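Local coordinates for protein transcriptional regulator URE2 (Saccharomyces cerevisiae, PDB 1K0D) that represses nitrogen catabolic genes by holding GATA transcriptional activators in the cytoplasm, and has glutathione-dependent peroxidase activity, at residues 7-11 and 48-52. Residues are numbered along the deposited sequence; the frame is centred on the assembly and turned at random.
Sequences RITKF and IFLDF. With GSH (glutathione), chain F.
I48 touches R7, I8 and F11 of helix 7-11, the first two through CG2 and the third through CD1. Its CB points toward the helix and divides the side chain. The CG2 branch lies 3.9 Å from I8 CD1 and 3.5 Å from NH2 of R7, sharing one methyl between an apolar and a cationic neighbour. The other branch, with CG1 beside the backbone N (chi1 -65°) and then fully extended, carries CD1 over the centre of the F11 ring, a CH-pi contact 4.0 Å from the centroid and 8° off its normal. Beyond I48, I8 CD1 packs on L50 CD2 at 3.6 Å, the two side chains crossing at about a right angle. R7 runs extended past I48, and its NH2 donates to F49 O at 2.8 Å, from above the carbonyl plane, with a weak second bond from NH1. E56 takes a salt bridge from NH1 and also accepts the D51 backbone N-H, tying the arginine to the chain that follows the strand; further along, F52 reaches the bound glutathione. The short helix thus lies beside strand 45-49, an edge strand of this chain's thioredoxin-like sheet, with F11 and I48 both touching T21 of the neighbouring parallel strand 20-24.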
loop_
_atom_site.group_PDB
_atom_site.type_symbol
_atom_site.label_atom_id
_atom_site.label_comp_id
_atom_site.label_asym_id
_atom_site.label_seq_id
_atom_site.Cartn_x
_atom_site.Cartn_y
_atom_site.Cartn_z
ATOM N N ARG B 7 -8.159 -12.230 27.153
ATOM C CA ARG B 7 -9.264 -12.322 26.205
ATOM C C ARG B 7 -8.760 -12.834 24.859
ATOM O O ARG B 7 -9.235 -13.849 24.348
ATOM C CB ARG B 7 -9.902 -10.946 26.018
ATOM C CG ARG B 7 -10.822 -10.833 24.811
ATOM C CD ARG B 7 -11.050 -9.371 24.469
ATOM N NE ARG B 7 -11.830 -9.186 23.249
ATOM C CZ ARG B 7 -12.028 -8.007 22.666
ATOM N NH1 ARG B 7 -11.500 -6.907 23.188
ATOM N NH2 ARG B 7 -12.757 -7.926 21.561
ATOM N N ILE B 8 -7.793 -12.118 24.293
ATOM C CA ILE B 8 -7.211 -12.481 23.008
ATOM C C ILE B 8 -6.369 -13.743 23.165
ATOM O O ILE B 8 -6.245 -14.541 22.234
ATOM C CB ILE B 8 -6.310 -11.352 22.464
ATOM C CG1 ILE B 8 -7.051 -10.013 22.519
ATOM C CG2 ILE B 8 -5.893 -11.662 21.035
ATOM C CD1 ILE B 8 -8.334 -9.970 21.713
ATOM N N THR B 9 -5.795 -13.917 24.351
ATOM C CA THR B 9 -4.965 -15.079 24.642
ATOM C C THR B 9 -5.802 -16.348 24.548
ATOM O O THR B 9 -5.361 -17.358 23.999
ATOM C CB THR B 9 -4.354 -14.992 26.057
ATOM O OG1 THR B 9 -3.580 -13.791 26.172
ATOM C CG2 THR B 9 -3.457 -16.190 26.323
ATOM N N LYS B 10 -7.016 -16.285 25.086
ATOM C CA LYS B 10 -7.911 -17.430 25.060
ATOM C C LYS B 10 -8.243 -17.800 23.619
ATOM O O LYS B 10 -8.262 -18.980 23.265
ATOM C CB LYS B 10 -9.200 -17.117 25.826
ATOM C CG LYS B 10 -10.021 -18.352 26.175
ATOM C CD LYS B 10 -11.251 -17.998 26.998
ATOM C CE LYS B 10 -11.918 -19.245 27.562
ATOM N NZ LYS B 10 -12.303 -20.207 26.495
ATOM N N PHE B 11 -8.495 -16.789 22.789
ATOM C CA PHE B 11 -8.825 -17.020 21.386
ATOM C C PHE B 11 -7.767 -17.860 20.692
ATOM O O PHE B 11 -8.092 -18.783 19.945
ATOM C CB PHE B 11 -8.976 -15.696 20.630
ATOM C CG PHE B 11 -9.173 -15.869 19.144
ATOM C CD1 PHE B 11 -10.346 -16.432 18.646
ATOM C CD2 PHE B 11 -8.173 -15.504 18.250
ATOM C CE1 PHE B 11 -10.518 -16.629 17.276
ATOM C CE2 PHE B 11 -8.336 -15.698 16.879
ATOM C CZ PHE B 11 -9.511 -16.263 16.391
ATOM N N ILE B 48 -13.147 -9.294 15.830
ATOM C CA ILE B 48 -12.716 -9.074 17.200
ATOM C C ILE B 48 -12.244 -7.632 17.288
ATOM O O ILE B 48 -11.305 -7.234 16.589
ATOM C CB ILE B 48 -11.549 -9.996 17.598
ATOM C CG1 ILE B 48 -12.005 -11.454 17.582
ATOM C CG2 ILE B 48 -11.029 -9.600 18.975
ATOM C CD1 ILE B 48 -10.910 -12.445 17.983
ATOM N N PHE B 49 -12.903 -6.837 18.123
ATOM C CA PHE B 49 -12.502 -5.450 18.273
ATOM C C PHE B 49 -11.452 -5.344 19.369
ATOM O O PHE B 49 -11.750 -5.536 20.550
ATOM C CB PHE B 49 -13.705 -4.559 18.604
ATOM C CG PHE B 49 -14.747 -4.525 17.520
ATOM C CD1 PHE B 49 -15.811 -5.423 17.527
ATOM C CD2 PHE B 49 -14.641 -3.625 16.465
ATOM C CE1 PHE B 49 -16.757 -5.428 16.499
ATOM C CE2 PHE B 49 -15.579 -3.620 15.432
ATOM C CZ PHE B 49 -16.639 -4.526 15.450
ATOM N N LEU B 50 -10.218 -5.058 18.965
ATOM C CA LEU B 50 -9.121 -4.915 19.908
ATOM C C LEU B 50 -9.279 -3.628 20.705
ATOM O O LEU B 50 -9.503 -2.557 20.142
ATOM C CB LEU B 50 -7.775 -4.893 19.175
ATOM C CG LEU B 50 -7.307 -6.188 18.509
ATOM C CD1 LEU B 50 -5.980 -5.958 17.805
ATOM C CD2 LEU B 50 -7.161 -7.277 19.568
ATOM N N ASP B 51 -9.163 -3.750 22.022
ATOM C CA ASP B 51 -9.264 -2.613 22.922
ATOM C C ASP B 51 -7.849 -2.069 23.104
ATOM O O ASP B 51 -7.112 -2.521 23.986
ATOM C CB ASP B 51 -9.824 -3.068 24.271
ATOM C CG ASP B 51 -9.995 -1.928 25.249
ATOM O OD1 ASP B 51 -9.028 -1.164 25.450
ATOM O OD2 ASP B 51 -11.097 -1.804 25.826
ATOM N N PHE B 52 -7.467 -1.109 22.265
ATOM C CA PHE B 52 -6.134 -0.528 22.341
ATOM C C PHE B 52 -5.840 0.106 23.699
ATOM O O PHE B 52 -4.694 0.112 24.152
ATOM C CB PHE B 52 -5.927 0.488 21.209
ATOM C CG PHE B 52 -5.692 -0.151 19.860
ATOM C CD1 PHE B 52 -6.709 -0.850 19.217
ATOM C CD2 PHE B 52 -4.437 -0.095 19.258
ATOM C CE1 PHE B 52 -6.480 -1.488 17.996
ATOM C CE2 PHE B 52 -4.199 -0.731 18.038
ATOM C CZ PHE B 52 -5.223 -1.428 17.408
HETATM N N1 GSH F . -1.621 0.897 6.123
HETATM C CA1 GSH F . -2.420 0.137 7.094
HETATM C C1 GSH F . -3.569 -0.689 6.437
HETATM O O11 GSH F . -4.082 -0.271 5.386
HETATM O O12 GSH F . -3.929 -1.792 7.048
HETATM C CB1 GSH F . -2.986 1.116 8.163
HETATM C CG1 GSH F . -3.067 0.454 9.570
HETATM C CD1 GSH F . -3.623 1.483 10.602
HETATM O OE1 GSH F . -3.098 2.602 10.730
HETATM N N2 GSH F . -4.679 1.051 11.322
HETATM C CA2 GSH F . -5.309 1.909 12.352
HETATM C C2 GSH F . -4.823 1.473 13.758
HETATM O O2 GSH F . -4.472 0.309 13.999
HETATM C CB2 GSH F . -6.846 1.759 12.300
HETATM S SG2 GSH F . -7.598 2.518 10.814
HETATM N N3 GSH F . -4.804 2.445 14.719
HETATM C CA3 GSH F . -4.374 2.216 16.122
HETATM C C3 GSH F . -2.988 2.825 16.368
HETATM O O31 GSH F . -2.527 2.698 17.515
HETATM O O32 GSH F . -2.397 3.411 15.423
#